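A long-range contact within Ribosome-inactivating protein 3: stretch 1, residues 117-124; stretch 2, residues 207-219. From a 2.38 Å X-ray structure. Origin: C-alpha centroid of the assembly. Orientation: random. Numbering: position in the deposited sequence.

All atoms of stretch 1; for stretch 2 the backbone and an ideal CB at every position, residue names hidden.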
# COMPACT_ATOMS: atom_id res chain seq x y z
N GLY A 117 -2.40 2.58 -14.66
CA GLY A 117 -2.40 3.56 -13.59
C GLY A 117 -3.11 3.03 -12.37
O GLY A 117 -3.79 2.00 -12.43
N LEU A 118 -2.96 3.73 -11.25
CA LEU A 118 -3.60 3.31 -10.02
C LEU A 118 -5.12 3.32 -10.12
O LEU A 118 -5.79 2.61 -9.37
CB LEU A 118 -3.16 4.21 -8.85
CG LEU A 118 -1.88 3.77 -8.16
CD1 LEU A 118 -0.72 3.80 -9.14
CD2 LEU A 118 -1.60 4.69 -7.00
N GLU A 119 -5.66 4.11 -11.05
CA GLU A 119 -7.10 4.21 -11.23
C GLU A 119 -7.74 2.88 -11.63
O GLU A 119 -8.97 2.76 -11.66
CB GLU A 119 -7.45 5.27 -12.28
CG GLU A 119 -7.13 4.89 -13.72
CD GLU A 119 -5.69 5.20 -14.12
OE1 GLU A 119 -5.31 4.86 -15.27
OE2 GLU A 119 -4.93 5.78 -13.30
N THR A 120 -6.92 1.87 -11.93
CA THR A 120 -7.44 0.56 -12.32
C THR A 120 -7.58 -0.41 -11.16
O THR A 120 -8.09 -1.53 -11.33
CB THR A 120 -6.54 -0.13 -13.38
OG1 THR A 120 -5.19 -0.16 -12.92
CG2 THR A 120 -6.62 0.62 -14.71
N VAL A 121 -7.14 0.01 -9.97
CA VAL A 121 -7.21 -0.82 -8.78
C VAL A 121 -8.53 -0.62 -8.04
O VAL A 121 -8.72 0.39 -7.35
CB VAL A 121 -6.03 -0.51 -7.83
CG1 VAL A 121 -6.08 -1.42 -6.61
CG2 VAL A 121 -4.71 -0.69 -8.58
N THR A 122 -9.44 -1.59 -8.18
CA THR A 122 -10.74 -1.52 -7.54
C THR A 122 -10.62 -1.83 -6.05
O THR A 122 -10.11 -2.88 -5.68
CB THR A 122 -11.73 -2.49 -8.19
OG1 THR A 122 -11.72 -2.30 -9.61
CG2 THR A 122 -13.15 -2.22 -7.67
N MET A 123 -11.10 -0.90 -5.22
CA MET A 123 -11.04 -1.06 -3.77
C MET A 123 -12.42 -1.14 -3.14
O MET A 123 -13.44 -0.98 -3.83
CB MET A 123 -10.21 0.08 -3.16
CG MET A 123 -8.82 0.20 -3.77
SD MET A 123 -8.00 1.74 -3.30
CE MET A 123 -8.68 2.89 -4.50
N GLY A 124 -12.45 -1.36 -1.83
CA GLY A 124 -13.69 -1.51 -1.11
C GLY A 124 -13.51 -2.57 -0.04
O GLY A 124 -12.47 -3.24 0.04
N UNK A 207 -14.69 0.96 -5.46
CA UNK A 207 -14.34 2.36 -5.64
C UNK A 207 -12.91 2.47 -6.13
O UNK A 207 -12.07 1.62 -5.81
CB UNK A 207 -14.53 3.14 -4.34
N UNK A 208 -12.62 3.50 -6.90
CA UNK A 208 -11.28 3.70 -7.42
C UNK A 208 -10.83 5.15 -7.31
O UNK A 208 -11.65 6.05 -7.09
CB UNK A 208 -11.21 3.24 -8.88
N UNK A 209 -9.53 5.36 -7.45
CA UNK A 209 -8.97 6.71 -7.47
C UNK A 209 -8.80 7.21 -8.90
O UNK A 209 -8.46 6.44 -9.80
CB UNK A 209 -7.63 6.74 -6.74
N UNK A 210 -9.05 8.50 -9.10
CA UNK A 210 -9.11 9.08 -10.44
C UNK A 210 -7.67 8.97 -11.01
O UNK A 210 -6.72 8.63 -10.29
CB UNK A 210 -9.61 10.52 -10.41
N UNK A 211 -7.53 9.26 -12.30
CA UNK A 211 -6.23 9.21 -12.96
C UNK A 211 -5.30 10.19 -12.25
O UNK A 211 -4.15 9.86 -11.93
CB UNK A 211 -6.35 9.54 -14.45
N UNK A 212 -5.81 11.38 -12.01
CA UNK A 212 -5.03 12.43 -11.36
C UNK A 212 -4.59 12.04 -9.96
O UNK A 212 -3.46 12.33 -9.57
CB UNK A 212 -5.84 13.73 -11.30
N UNK A 213 -5.48 11.38 -9.21
CA UNK A 213 -5.15 10.95 -7.85
C UNK A 213 -4.00 9.96 -7.92
O UNK A 213 -3.04 10.05 -7.15
CB UNK A 213 -6.36 10.33 -7.15
N UNK A 214 -4.12 9.02 -8.85
CA UNK A 214 -3.10 8.01 -9.02
C UNK A 214 -1.75 8.63 -9.32
O UNK A 214 -0.72 8.18 -8.81
CB UNK A 214 -3.50 7.04 -10.14
N UNK A 215 -1.73 9.66 -10.14
CA UNK A 215 -0.47 10.31 -10.47
C UNK A 215 0.18 11.01 -9.29
O UNK A 215 1.39 11.05 -9.18
CB UNK A 215 -0.69 11.32 -11.60
N UNK A 216 -0.64 11.57 -8.41
CA UNK A 216 -0.11 12.25 -7.24
C UNK A 216 0.40 11.20 -6.27
O UNK A 216 1.47 11.35 -5.67
CB UNK A 216 -1.17 13.14 -6.58
N UNK A 217 -0.38 10.14 -6.12
CA UNK A 217 -0.02 9.05 -5.24
C UNK A 217 1.36 8.52 -5.59
O UNK A 217 2.17 8.22 -4.70
CB UNK A 217 -1.06 7.93 -5.32
N UNK A 218 1.62 8.41 -6.89
CA UNK A 218 2.90 7.90 -7.36
C UNK A 218 4.02 8.90 -7.19
O UNK A 218 5.18 8.57 -7.44
CB UNK A 218 2.80 7.49 -8.83
N UNK A 219 3.70 10.12 -6.77
CA UNK A 219 4.72 11.15 -6.58
C UNK A 219 4.85 11.56 -5.12
O UNK A 219 5.27 12.68 -4.81
CB UNK A 219 4.40 12.38 -7.43

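Position 207 has extended backbone angles (phi/psi -145/150) and lies antiparallel to M123, forming a single bridge: M123 N donates to its carbonyl O at 2.8 Å, and its own N donates to M123 O, also 2.8 Å. These bonds use backbone atoms alone and so leave the side chain free. CA-to-CB points sideways, with the ideal CB 4.3 Å from M123 O, so a beta-branched or other modest apolar residue would suit. It is V207, whose CG1 lies 4.2 Å from M123 CB and extends the bridge with an apolar contact.

Position 208 is also extended, and its ideal CB sits 3.6 Å from E119 O and 4.1 Å from V121 O. CA-to-CB points sideways, past two carbonyls, so a hydroxyl would find acceptors nearby and a beta-branched methyl could pack on stretch 1; serine, threonine or valine could fit, and a longer chain is not excluded. The residue is T208. Its CG2 packs 3.9 Å from T122 CA, while OG1 and E119 O are joined through a water, 2.9 Å from OG1 and 3.0 Å from E119 O.

At 209 the CB again points sideways, but the ideal CB of 209 is 4.6 Å from M123 CE, which offers an apolar partner to a longer side chain such as leucine, isoleucine or methionine. L209 answers: its CG reaches 3.4 Å from M123 CE. Its backbone works as well. Its O receives a CA-H...O contact from E119 CA at 3.0 Å, and its N donates to a water at 3.1 Å; that water donates in turn to L118 O and V121 O, tying the turn of stretch 1 to the backbone of this loop.

Position 210 points away and immediately precedes a helix, where serine, threonine, aspartate or asparagine can cap. It is T210, whose OG1 accepts from the N of 213 at 3.0 Å.

At 211, in the first turn, the ideal CB lies 4.2 Å from E119 OE2. A basic group might be attracted by the carboxylate, but a small apolar residue can pack beside the glutamate's carbons. V211 does the latter, with CG2 3.7 Å from E119 CD.

Position 212 points away and tolerates many residues; T212 makes no contact. Position 213 points sideways, out of reach, and is Q213.

Position 214 faces stretch 1 most tightly: an ideal CB would stand 3.1 Å from L118 CB. The visible crowding favours glycine, although its helical angles do not require it. G214 lets the backbones approach, its CA 3.8 Å from L118 CB.

Positions 215 and 216 do not touch stretch 1, so many residues would serve; they are K215 and Q216.

Position 217 points toward L118, its ideal CB 3.7 Å from L118 CD2. A compact apolar side chain is expected, and V217 packs CG1 3.2 Å from L118 CD2, a close apolar contact.

Position 218 also points toward L118, with its ideal CB 5.1 Å from L118 CD1, leaving room for a longer chain. Q218 lays its CG 3.6 Å from L118 CD1. Position 219 is out of reach and unconstrained here; it is K219.

Stretch 2 (207-219) VTLTVTQGKQVQK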
# COMPACT_ATOMS: atom_id res chain seq x y z
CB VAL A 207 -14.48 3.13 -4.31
CG1 VAL A 207 -13.58 2.50 -3.27
CG2 VAL A 207 -14.11 4.58 -4.51
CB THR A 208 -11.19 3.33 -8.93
OG1 THR A 208 -12.05 4.20 -9.69
CG2 THR A 208 -11.62 1.89 -9.17
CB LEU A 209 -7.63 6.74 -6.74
CG LEU A 209 -7.54 5.93 -5.45
CD1 LEU A 209 -6.17 5.27 -5.32
CD2 LEU A 209 -7.83 6.80 -4.24
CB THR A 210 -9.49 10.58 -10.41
OG1 THR A 210 -8.45 11.34 -9.76
CG2 THR A 210 -10.79 10.77 -9.70
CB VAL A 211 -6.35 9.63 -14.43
CG1 VAL A 211 -4.98 10.02 -15.00
CG2 VAL A 211 -6.96 8.51 -15.23
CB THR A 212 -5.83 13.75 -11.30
OG1 THR A 212 -6.13 14.18 -12.63
CG2 THR A 212 -5.02 14.83 -10.58
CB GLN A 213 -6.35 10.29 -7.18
CG GLN A 213 -7.47 11.22 -6.78
CD GLN A 213 -8.51 10.54 -5.91
OE1 GLN A 213 -8.55 10.73 -4.69
NE2 GLN A 213 -9.36 9.72 -6.52
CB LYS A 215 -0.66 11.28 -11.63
CG LYS A 215 -0.41 10.67 -12.98
CD LYS A 215 -1.25 11.36 -14.02
CE LYS A 215 -0.76 11.13 -15.44
NZ LYS A 215 -1.68 11.79 -16.42
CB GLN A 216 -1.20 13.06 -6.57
CG GLN A 216 -1.96 13.93 -7.53
CD GLN A 216 -3.09 14.63 -6.85
OE1 GLN A 216 -4.02 13.99 -6.35
NE2 GLN A 216 -3.03 15.95 -6.80
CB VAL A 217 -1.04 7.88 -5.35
CG1 VAL A 217 -0.47 6.62 -4.71
CG2 VAL A 217 -2.33 8.26 -4.66
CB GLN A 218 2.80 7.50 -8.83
CG GLN A 218 1.98 6.24 -9.06
CD GLN A 218 2.12 5.71 -10.47
OE1 GLN A 218 1.37 6.09 -11.36
NE2 GLN A 218 3.10 4.84 -10.68
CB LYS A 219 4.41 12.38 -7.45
CG LYS A 219 4.71 12.19 -8.92
CD LYS A 219 6.18 11.93 -9.14
CE LYS A 219 6.52 11.81 -10.62
NZ LYS A 219 5.98 10.58 -11.25
O HOH W 1 -7.85 2.81 -7.43
O HOH W 2 -11.32 4.45 -12.53
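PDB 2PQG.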